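Local coordinates for protein aminotransferase TlmJ (Streptoalloteichus hindustanus, PDB 5UID) that probably catalyses pyridoxal-5'-phosphate-dependent transamination in natural-product biosynthesis, as a member of the DegT/DnrJ/EryC1 aminotransferase family, at residues Val163-Asp168 against Thr297-Phe302; Ala109-Thr114 against Leu132-Tyr137; Ser28-Arg33 against Ser247-Ala252. One frame throughout, in Å; residues are numbered along the deposited sequence.

In the fold
Contact 1 and contact 2 are neighbours: their centres lie about 11 Å apart and they touch where Gly135 and Gly136 of 132-137 meet Ser165 and Tyr301. Contact 3 stands apart, its centre about 29 Å from that of contact 1 and about 34 Å from that of contact 2, at the cofactor end of helix 249-280. Along the chain contact 2 closes before contact 1 opens, while contact 3, running from 28-33 to 247-252, encloses contact 2 and alternates with contact 1. Helix 249-280 links the two regions: its first turn is in contact 3, and further along it packs on Val163, Ala164 and Tyr300. The helix thus runs from the cofactor site to contact 1.

Contact 1: residues Val163-Asp168 against Thr297-Phe302; sequences VASQVD and TSSYYF
Gln166 and Thr297 form a hydrogen-bonded pair in a small antiparallel sheet, strand 166-167 running between 170-171 and 296-297. Thr297 N gives Gln166 O a nearly straight bond of 2.9 Å, and Gln166 N returns one of 3.2 Å to Thr297 O. The same Gln166 N also makes a weak bond to Thr297 OG1, the hydroxyl being turned between its own backbone N and carbonyl carbon (chi1 61°). Both side chains rise from the same face of the small sheet, flank to flank, with Gln166 CB 3.3 Å from Thr297 OG1.

Past the pair runs a chain of hydrogen bonds. Ala164 N donates to Ser299 OG at 2.8 Å, Ser299 OG donates to Ser165 OG at 2.7 Å, and Ser165 OG in turn donates to Gly136 O. Ser299 N adds a weak bond to Ser165 OG, and together these bonds should hold both buried hydroxyls in place. Further along 297-302, Tyr300 N bonds to Ser298 OG at 2.9 Å, and Tyr300 and Ala164 rest on helix 249-280. The pattern is that of a short antiparallel strand pair continued by serine hydroxyls, closing with an ST turn at Ser298.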
# COMPACT_ATOMS: atom_id res chain seq x y z
N VAL A 163 -12.84 6.15 -14.46
CA VAL A 163 -11.78 5.37 -15.09
C VAL A 163 -11.97 5.27 -16.60
O VAL A 163 -11.00 5.01 -17.32
CB VAL A 163 -11.70 3.97 -14.45
CG1 VAL A 163 -12.84 3.08 -14.94
CG2 VAL A 163 -10.35 3.32 -14.72
N ALA A 164 -13.19 5.48 -17.10
CA ALA A 164 -13.46 5.42 -18.53
C ALA A 164 -14.17 6.67 -19.05
O ALA A 164 -14.62 6.67 -20.20
CB ALA A 164 -14.30 4.18 -18.87
N SER A 165 -14.27 7.72 -18.25
CA SER A 165 -14.98 8.92 -18.66
C SER A 165 -14.11 9.79 -19.55
O SER A 165 -12.88 9.82 -19.42
CB SER A 165 -15.42 9.72 -17.43
OG SER A 165 -16.11 8.88 -16.51
N GLN A 166 -14.76 10.50 -20.47
CA GLN A 166 -14.06 11.33 -21.44
C GLN A 166 -14.82 12.62 -21.68
O GLN A 166 -16.04 12.70 -21.48
CB GLN A 166 -13.86 10.60 -22.78
CG GLN A 166 -12.93 9.40 -22.72
CD GLN A 166 -12.78 8.71 -24.06
OE1 GLN A 166 -13.50 9.02 -25.01
NE2 GLN A 166 -11.85 7.77 -24.15
N VAL A 167 -14.08 13.64 -22.11
CA VAL A 167 -14.64 14.90 -22.61
C VAL A 167 -14.06 15.13 -23.99
O VAL A 167 -12.84 15.31 -24.12
CB VAL A 167 -14.33 16.09 -21.69
CG1 VAL A 167 -14.82 17.38 -22.33
CG2 VAL A 167 -14.97 15.89 -20.35
N ASP A 168 -14.91 15.13 -25.01
CA ASP A 168 -14.50 15.35 -26.39
C ASP A 168 -13.35 14.42 -26.78
O ASP A 168 -12.37 14.83 -27.40
CB ASP A 168 -14.11 16.82 -26.62
CG ASP A 168 -15.20 17.78 -26.19
OD1 ASP A 168 -16.39 17.49 -26.43
OD2 ASP A 168 -14.87 18.83 -25.60
N THR A 297 -18.75 11.58 -21.71
CA THR A 297 -19.08 10.18 -21.47
C THR A 297 -18.78 9.86 -20.01
O THR A 297 -17.82 10.38 -19.44
CB THR A 297 -18.30 9.24 -22.39
OG1 THR A 297 -16.89 9.40 -22.16
CG2 THR A 297 -18.61 9.54 -23.85
N SER A 298 -19.62 9.02 -19.41
CA SER A 298 -19.50 8.68 -18.00
C SER A 298 -19.02 7.25 -17.84
O SER A 298 -19.21 6.40 -18.72
CB SER A 298 -20.84 8.86 -17.28
OG SER A 298 -20.75 8.48 -15.92
N SER A 299 -18.37 6.99 -16.70
CA SER A 299 -18.07 5.62 -16.29
C SER A 299 -19.23 4.96 -15.57
O SER A 299 -19.20 3.75 -15.35
CB SER A 299 -16.83 5.61 -15.39
OG SER A 299 -15.72 6.20 -16.05
N TYR A 300 -20.26 5.74 -15.20
CA TYR A 300 -21.43 5.25 -14.47
C TYR A 300 -21.02 4.56 -13.17
O TYR A 300 -21.28 3.37 -12.95
CB TYR A 300 -22.29 4.35 -15.37
CG TYR A 300 -22.78 5.07 -16.60
CD1 TYR A 300 -23.95 5.81 -16.57
CD2 TYR A 300 -22.06 5.03 -17.78
CE1 TYR A 300 -24.40 6.48 -17.69
CE2 TYR A 300 -22.50 5.70 -18.91
CZ TYR A 300 -23.67 6.42 -18.86
OH TYR A 300 -24.10 7.09 -19.98
N TYR A 301 -20.36 5.33 -12.31
CA TYR A 301 -19.91 4.85 -11.01
C TYR A 301 -20.97 5.02 -9.93
O TYR A 301 -21.16 4.13 -9.10
CB TYR A 301 -18.62 5.56 -10.61
CG TYR A 301 -18.02 5.06 -9.31
CD1 TYR A 301 -17.76 3.70 -9.13
CD2 TYR A 301 -17.70 5.93 -8.28
CE1 TYR A 301 -17.21 3.23 -7.95
CE2 TYR A 301 -17.14 5.47 -7.10
CZ TYR A 301 -16.91 4.12 -6.94
OH TYR A 301 -16.36 3.65 -5.77
N PHE A 302 -21.66 6.16 -9.93
CA PHE A 302 -22.78 6.41 -9.04
C PHE A 302 -24.05 6.61 -9.85
O PHE A 302 -24.03 7.17 -10.95
CB PHE A 302 -22.58 7.68 -8.18
CG PHE A 302 -21.44 7.60 -7.22
CD1 PHE A 302 -21.12 6.41 -6.58
CD2 PHE A 302 -20.68 8.73 -6.94
CE1 PHE A 302 -20.07 6.36 -5.68
CE2 PHE A 302 -19.62 8.67 -6.05
CZ PHE A 302 -19.32 7.49 -5.42

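Contact 2: residues Ala109-Thr114 against Leu132-Tyr137; sequences ATLNPT and LHYGGY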
# COMPACT_ATOMS: atom_id res chain seq x y z
N ALA A 109 -27.07 19.66 -7.92
CA ALA A 109 -27.65 18.70 -8.86
C ALA A 109 -26.65 17.64 -9.29
O ALA A 109 -27.02 16.49 -9.52
CB ALA A 109 -28.21 19.43 -10.08
N THR A 110 -25.37 18.01 -9.41
CA THR A 110 -24.34 17.11 -9.90
C THR A 110 -23.30 16.74 -8.85
O THR A 110 -22.52 15.81 -9.08
CB THR A 110 -23.63 17.72 -11.11
OG1 THR A 110 -22.94 18.91 -10.70
CG2 THR A 110 -24.62 18.07 -12.20
N LEU A 111 -23.26 17.44 -7.72
CA LEU A 111 -22.26 17.26 -6.67
C LEU A 111 -20.84 17.49 -7.19
O LEU A 111 -19.87 17.00 -6.59
CB LEU A 111 -22.38 15.88 -6.01
CG LEU A 111 -23.62 15.66 -5.14
CD1 LEU A 111 -24.85 15.29 -5.97
CD2 LEU A 111 -23.37 14.63 -4.05
N ASN A 112 -20.70 18.22 -8.29
CA ASN A 112 -19.42 18.66 -8.84
C ASN A 112 -19.28 20.17 -8.70
O ASN A 112 -20.27 20.90 -8.74
CB ASN A 112 -19.28 18.29 -10.32
CG ASN A 112 -18.62 16.93 -10.53
OD1 ASN A 112 -17.83 16.48 -9.71
ND2 ASN A 112 -18.94 16.29 -11.65
N PRO A 113 -18.06 20.67 -8.52
CA PRO A 113 -17.86 22.11 -8.46
C PRO A 113 -17.75 22.71 -9.86
O PRO A 113 -17.27 22.08 -10.80
CB PRO A 113 -16.53 22.25 -7.71
CG PRO A 113 -15.79 21.01 -8.08
CD PRO A 113 -16.82 19.92 -8.22
N THR A 114 -18.23 23.94 -9.98
CA THR A 114 -18.02 24.72 -11.19
C THR A 114 -16.68 25.43 -11.13
O THR A 114 -16.02 25.47 -10.09
CB THR A 114 -19.15 25.73 -11.39
OG1 THR A 114 -19.05 26.76 -10.40
CG2 THR A 114 -20.51 25.05 -11.29
N LEU A 132 -12.58 15.90 -8.42
CA LEU A 132 -13.00 14.59 -8.89
C LEU A 132 -14.09 14.76 -9.94
O LEU A 132 -14.49 15.87 -10.28
CB LEU A 132 -13.46 13.71 -7.72
CG LEU A 132 -14.49 14.19 -6.70
CD1 LEU A 132 -15.92 14.12 -7.24
CD2 LEU A 132 -14.36 13.38 -5.42
N HIS A 133 -14.56 13.63 -10.46
CA HIS A 133 -15.58 13.60 -11.50
C HIS A 133 -16.76 12.81 -10.94
O HIS A 133 -16.85 11.60 -11.15
CB HIS A 133 -15.03 12.97 -12.78
CG HIS A 133 -13.63 13.38 -13.10
ND1 HIS A 133 -12.53 12.63 -12.73
CD2 HIS A 133 -13.14 14.47 -13.75
CE1 HIS A 133 -11.43 13.23 -13.14
NE2 HIS A 133 -11.77 14.35 -13.76
N TYR A 134 -17.65 13.50 -10.23
CA TYR A 134 -18.63 12.82 -9.38
C TYR A 134 -19.46 11.82 -10.17
O TYR A 134 -20.09 12.18 -11.17
CB TYR A 134 -19.54 13.83 -8.69
CG TYR A 134 -20.43 13.16 -7.67
CD1 TYR A 134 -20.00 12.95 -6.37
CD2 TYR A 134 -21.69 12.69 -8.02
CE1 TYR A 134 -20.81 12.32 -5.44
CE2 TYR A 134 -22.51 12.06 -7.10
CZ TYR A 134 -22.06 11.88 -5.81
OH TYR A 134 -22.86 11.25 -4.89
N GLY A 135 -19.45 10.57 -9.72
CA GLY A 135 -20.21 9.51 -10.33
C GLY A 135 -19.75 9.09 -11.71
O GLY A 135 -20.38 8.22 -12.32
N GLY A 136 -18.65 9.67 -12.21
CA GLY A 136 -18.22 9.47 -13.57
C GLY A 136 -18.48 10.65 -14.48
O GLY A 136 -17.89 10.73 -15.56
N TYR A 137 -19.37 11.55 -14.08
CA TYR A 137 -19.61 12.78 -14.83
C TYR A 137 -18.38 13.67 -14.75
O TYR A 137 -17.96 14.02 -13.64
CB TYR A 137 -20.82 13.52 -14.28
CG TYR A 137 -22.17 13.02 -14.76
CD1 TYR A 137 -22.47 11.67 -14.78
CD2 TYR A 137 -23.16 13.92 -15.16
CE1 TYR A 137 -23.71 11.22 -15.21
CE2 TYR A 137 -24.39 13.48 -15.58
CZ TYR A 137 -24.67 12.13 -15.61
OH TYR A 137 -25.90 11.69 -16.03
O HOH W 1 -22.09 14.78 -11.60
O HOH W 2 -15.16 17.20 -7.94
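Asn112 carries the direct hydrogen bonds to the loop 132-137, using both ends of its side-chain amide. Its OD1 accepts from Tyr134 N at 3.0 Å, the donor tilted 18° from the carbonyl plane. Its ND2 donates to Tyr137 O at 3.2 Å, with that oxygen close to the amide plane. A buried amide thus spans a tight loop in which Gly136 N bonds to His133 O and Tyr137 N to Tyr134 O, and the two bonds together should keep the amide from flipping.

Water adds a looser bridge: water 1 donates to Thr110 O at 2.8 Å and weakly to Tyr134 O.

The apolar part is Leu111 on the Tyr134 ring. Leu111 CB sits above the middle of one face, 3.6 Å from the ring centroid, a CH-pi contact. Leu111 CD2 reaches on to Tyr134 CZ at 3.5 Å. Tyr134 CB points toward 109-114, and CG, anti to the backbone N (chi1 -173°), comes to lie under Leu111 CB; the Tyr134 OH bonds to Arg329 O. An alanine in place of Tyr134 would probably leave Leu111 beside a gap and Arg329 O without this donor.

Phe302 and Trp304 also meet the Tyr134 ring. The contact belongs to the loops that follow strands 100-104 and 126-132 of the mixed seven-stranded sheet, the central sheet characteristic of fold type I aminotransferases.

Contact 3: residues Ser28-Arg33 against Ser247-Ala252; sequences SGWLGR and SNDVAA. With PLP (pyridoxal-5'-phosphate), chain J.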
# COMPACT_ATOMS: atom_id res chain seq x y z
N SER A 28 5.17 -18.26 -12.45
CA SER A 28 6.40 -17.61 -12.86
C SER A 28 7.36 -17.38 -11.70
O SER A 28 8.56 -17.22 -11.92
CB SER A 28 6.11 -16.28 -13.54
OG SER A 28 5.80 -15.29 -12.56
N GLY A 29 6.85 -17.35 -10.47
CA GLY A 29 7.67 -17.08 -9.31
C GLY A 29 8.09 -15.64 -9.14
O GLY A 29 8.80 -15.33 -8.17
N TRP A 30 7.67 -14.74 -10.03
CA TRP A 30 7.98 -13.31 -9.92
C TRP A 30 6.68 -12.58 -9.63
O TRP A 30 5.91 -12.27 -10.54
CB TRP A 30 8.65 -12.78 -11.19
CG TRP A 30 9.25 -11.42 -11.00
CD1 TRP A 30 8.62 -10.22 -11.16
CD2 TRP A 30 10.60 -11.12 -10.62
NE1 TRP A 30 9.49 -9.19 -10.90
CE2 TRP A 30 10.71 -9.71 -10.57
CE3 TRP A 30 11.72 -11.90 -10.32
CZ2 TRP A 30 11.90 -9.07 -10.22
CZ3 TRP A 30 12.90 -11.26 -9.98
CH2 TRP A 30 12.98 -9.86 -9.93
N LEU A 31 6.43 -12.30 -8.35
CA LEU A 31 5.18 -11.69 -7.93
C LEU A 31 5.30 -10.19 -7.69
O LEU A 31 4.28 -9.48 -7.75
CB LEU A 31 4.65 -12.36 -6.66
CG LEU A 31 3.87 -13.68 -6.80
CD1 LEU A 31 4.70 -14.78 -7.45
CD2 LEU A 31 3.36 -14.15 -5.45
N GLY A 32 6.50 -9.68 -7.44
CA GLY A 32 6.70 -8.26 -7.23
C GLY A 32 6.63 -7.49 -8.54
O GLY A 32 6.30 -8.02 -9.60
N ARG A 33 6.95 -6.20 -8.44
CA ARG A 33 6.96 -5.34 -9.62
C ARG A 33 7.89 -5.90 -10.68
O ARG A 33 9.09 -6.06 -10.44
CB ARG A 33 7.38 -3.92 -9.24
CG ARG A 33 6.28 -2.88 -9.40
CD ARG A 33 6.79 -1.47 -9.16
NE ARG A 33 7.69 -1.01 -10.21
CZ ARG A 33 9.00 -0.83 -10.06
NH1 ARG A 33 9.57 -1.08 -8.88
NH2 ARG A 33 9.74 -0.41 -11.07
N SER A 247 3.01 -1.12 -6.52
CA SER A 247 2.12 -2.26 -6.63
C SER A 247 2.96 -3.49 -6.98
O SER A 247 4.19 -3.48 -6.91
CB SER A 247 1.02 -1.98 -7.66
OG SER A 247 -0.00 -2.96 -7.58
N ASN A 248 2.29 -4.58 -7.38
CA ASN A 248 2.98 -5.82 -7.70
C ASN A 248 2.40 -6.42 -8.97
O ASN A 248 1.35 -5.99 -9.47
CB ASN A 248 2.91 -6.82 -6.53
CG ASN A 248 1.49 -7.15 -6.13
OD1 ASN A 248 0.76 -7.82 -6.86
ND2 ASN A 248 1.09 -6.70 -4.94
N ASP A 249 3.10 -7.42 -9.51
CA ASP A 249 2.70 -8.03 -10.77
C ASP A 249 1.45 -8.88 -10.65
O ASP A 249 0.80 -9.16 -11.67
CB ASP A 249 3.84 -8.88 -11.35
CG ASP A 249 4.76 -8.08 -12.26
OD1 ASP A 249 4.70 -6.83 -12.22
OD2 ASP A 249 5.54 -8.70 -13.01
N VAL A 250 1.09 -9.33 -9.44
CA VAL A 250 -0.16 -10.04 -9.28
C VAL A 250 -1.33 -9.10 -9.53
O VAL A 250 -2.24 -9.40 -10.33
CB VAL A 250 -0.24 -10.69 -7.89
CG1 VAL A 250 -1.41 -11.65 -7.82
CG2 VAL A 250 1.06 -11.41 -7.57
N ALA A 251 -1.32 -7.94 -8.87
CA ALA A 251 -2.37 -6.95 -9.10
C ALA A 251 -2.33 -6.42 -10.52
O ALA A 251 -3.38 -6.20 -11.14
CB ALA A 251 -2.23 -5.81 -8.09
N ALA A 252 -1.13 -6.21 -11.07
CA ALA A 252 -1.01 -5.67 -12.41
C ALA A 252 -1.57 -6.63 -13.45
O ALA A 252 -2.22 -6.20 -14.42
CB ALA A 252 0.45 -5.34 -12.72
N1 PLP J . -2.33 -10.13 -4.66
C2 PLP J . -3.50 -9.66 -5.22
C2A PLP J . -4.28 -10.52 -6.16
C3 PLP J . -3.96 -8.39 -4.90
O3 PLP J . -5.13 -7.95 -5.47
C4 PLP J . -3.26 -7.56 -4.03
C4A PLP J . -3.44 -6.09 -4.24
O4A PLP J . -2.51 -5.35 -4.55
C5 PLP J . -2.07 -8.05 -3.47
C6 PLP J . -1.62 -9.33 -3.79
C5A PLP J . -1.25 -7.23 -2.51
O4P PLP J . -2.08 -6.58 -1.56
O HOH W 3 5.62 -11.38 -13.18
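Asp249 OD2 accepts a hydrogen bond from water 3 at 2.7 Å, and the same water donates to Trp30 O at 2.8 Å, joining the two segments. Arg36 N holds the same carboxylate oxygen, while OD1 accepts from Gly34 N and Thr37 OG1; four donors therefore grip one buried carboxylate, which would be expected to favour its charged form. Trp30 CD1 approaches OD2 from the ring edge, the indole and carboxylate planes turned 60° apart. The indole itself is steadied by NE1, which donates to Arg33 O at 3.2 Å.

Backbone bonds tie the helix start to 28-33. Asp249 N donates to Leu31 O at 3.0 Å and weakly to Gly32 O. Leu31 O also touches Asn248 CB, and next to it Leu31 packs alongside Val250, Leu31 CG against Val250 CG2 at 3.7 Å. The aliphatic part of Arg33 runs past Ser247 O.

Asn248 caps the helix: its CG lies between the backbone N and the carbonyl carbon (chi1 57°), and OD1 accepts from Ala251 N at 2.9 Å. Its ND2 is then placed 3.4 Å from PLP C5A and bonds to Asp193 OD2 of the second subunit. Val250 CG1 packs on PLP C2A at 3.5 Å, and Ala251 CB stands near the cofactor's O4A, so this first turn lines the cofactor pocket at the subunit interface.

In the fold, 28-33 is the connection between helices 16-28 and 35-48, lying against the N-terminal end of the long helix 249-280. Leu31 and Val250 lean on helix 16-28, Asp249 and Ala252 on helix 35-48, and Leu31 also meets Ala185 of the second subunit.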